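Local coordinates for protein mRNA export factor MEX67 (PDB 1Q40) that probably carries mRNA out of the nucleus, using this NTF2-like domain to pair with a partner protein, as in related nuclear export factors, at residues S33-M36 against I37-Q40. Sequence-based numbering, arbitrary orientation.
Sequences SELM and ILYQ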
loop_
_atom_site.group_PDB
_atom_site.type_symbol
_atom_site.label_atom_id
_atom_site.label_comp_id
_atom_site.label_asym_id
_atom_site.label_seq_id
_atom_site.Cartn_x
_atom_site.Cartn_y
_atom_site.Cartn_z
ATOM N N SER B 33 -24.254 6.700 1.004
ATOM C CA SER B 33 -24.607 8.044 1.464
ATOM C C SER B 33 -24.554 8.152 2.993
ATOM O O SER B 33 -24.297 9.227 3.530
ATOM C CB SER B 33 -25.992 8.457 0.945
ATOM O OG SER B 33 -26.991 7.543 1.358
ATOM N N GLU B 34 -24.781 7.036 3.683
ATOM C CA GLU B 34 -24.775 7.003 5.146
ATOM C C GLU B 34 -23.378 7.153 5.764
ATOM O O GLU B 34 -23.252 7.441 6.962
ATOM C CB GLU B 34 -25.427 5.714 5.644
ATOM C CG GLU B 34 -26.909 5.604 5.304
ATOM C CD GLU B 34 -27.661 4.632 6.199
ATOM O OE1 GLU B 34 -28.118 3.582 5.687
ATOM O OE2 GLU B 34 -27.811 4.918 7.413
ATOM N N LEU B 35 -22.340 6.956 4.947
ATOM C CA LEU B 35 -20.954 7.116 5.383
ATOM C C LEU B 35 -20.480 8.565 5.383
ATOM O O LEU B 35 -19.463 8.868 5.993
ATOM C CB LEU B 35 -20.022 6.305 4.478
ATOM C CG LEU B 35 -20.210 4.788 4.527
ATOM C CD1 LEU B 35 -19.572 4.131 3.299
ATOM C CD2 LEU B 35 -19.642 4.225 5.822
HETATM N N MSE B 36 -21.205 9.454 4.707
HETATM C CA MSE B 36 -20.701 10.803 4.424
HETATM C C MSE B 36 -20.562 11.719 5.632
HETATM O O MSE B 36 -19.854 12.714 5.560
HETATM C CB MSE B 36 -21.537 11.482 3.331
HETATM C CG MSE B 36 -21.564 10.705 2.014
HETATM SE SE MSE B 36 -19.790 9.979 1.480
HETATM C CE MSE B 36 -18.762 11.612 1.663
ATOM N N ILE B 37 -21.215 11.375 6.739
ATOM C CA ILE B 37 -21.002 12.064 8.011
ATOM C C ILE B 37 -19.537 11.960 8.498
ATOM O O ILE B 37 -19.038 12.865 9.168
ATOM C CB ILE B 37 -22.004 11.534 9.089
ATOM C CG1 ILE B 37 -22.020 12.442 10.327
ATOM C CG2 ILE B 37 -21.678 10.102 9.492
ATOM C CD1 ILE B 37 -22.683 13.811 10.101
ATOM N N LEU B 38 -18.851 10.873 8.142
ATOM C CA LEU B 38 -17.445 10.681 8.514
ATOM C C LEU B 38 -16.491 11.669 7.847
ATOM O O LEU B 38 -15.381 11.862 8.305
ATOM C CB LEU B 38 -16.980 9.264 8.170
ATOM C CG LEU B 38 -17.675 8.102 8.867
ATOM C CD1 LEU B 38 -17.265 6.790 8.220
ATOM C CD2 LEU B 38 -17.352 8.101 10.355
ATOM N N TYR B 39 -16.918 12.286 6.758
ATOM C CA TYR B 39 -16.032 13.137 5.981
ATOM C C TYR B 39 -16.404 14.605 6.171
ATOM O O TYR B 39 -17.579 14.938 6.308
ATOM C CB TYR B 39 -16.088 12.724 4.509
ATOM C CG TYR B 39 -15.644 11.291 4.276
ATOM C CD1 TYR B 39 -14.321 10.996 3.925
ATOM C CD2 TYR B 39 -16.536 10.233 4.412
ATOM C CE1 TYR B 39 -13.904 9.686 3.715
ATOM C CE2 TYR B 39 -16.132 8.921 4.202
ATOM C CZ TYR B 39 -14.811 8.654 3.851
ATOM O OH TYR B 39 -14.410 7.357 3.642
ATOM N N GLN B 40 -15.389 15.467 6.202
ATOM C CA GLN B 40 -15.574 16.909 6.343
ATOM C C GLN B 40 -14.962 17.648 5.147
ATOM O O GLN B 40 -14.524 17.012 4.188
ATOM C CB GLN B 40 -14.945 17.379 7.654
ATOM C CG GLN B 40 -15.471 16.666 8.887
ATOM C CD GLN B 40 -16.870 17.116 9.281
ATOM O OE1 GLN B 40 -17.836 16.893 8.536
ATOM N NE2 GLN B 40 -16.989 17.737 10.458
HETATM O O HOH W 1 -24.141 10.328 5.985
#
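Met36 and Tyr39 meet one turn apart. Met36 is a selenomethionine, and its chain bends at chi2 (-43°) and again at chi3 (-51°). This curls the methyl CE of Met36 back to the Tyr39 ring, where it lies 3.8 Å from Tyr39 CD2. The approach is oblique. Met36 SE sits 5.2 Å from the centroid of the Tyr39 ring, a Met-aromatic contact. Leu35 O comes to the ring edge near its plane, 3.6 Å from Tyr39 CD2. Leu35 O also accepts a hydrogen bond from Leu38 N at 3.0 Å. Beside it, Leu35 CD2 touches Leu38 CD1 at 4.2 Å. One residue on, Tyr39 N bonds to Met36 O at 3.2 Å. Met36 O also accepts from Gln97, so two donors grip it. On the Ser33 side, a water donates to Ser33 O at 2.7 Å and accepts from Ile37 N, bridging a step of four residues.

Farther out, Tyr39 OH bonds to Asp202 and Tyr24, which hold the far end of the ring. Met36 packs on Ile100 and Phe104 of helix 96-105, and Leu35 on helix 14-29. The i to i+3 bonding is that of a 3-10 turn. Here the 3-10 segment lies in the connection from helix 14-29 to strand 44-49 and packs against the helices and sheet of the NTF2-like fold.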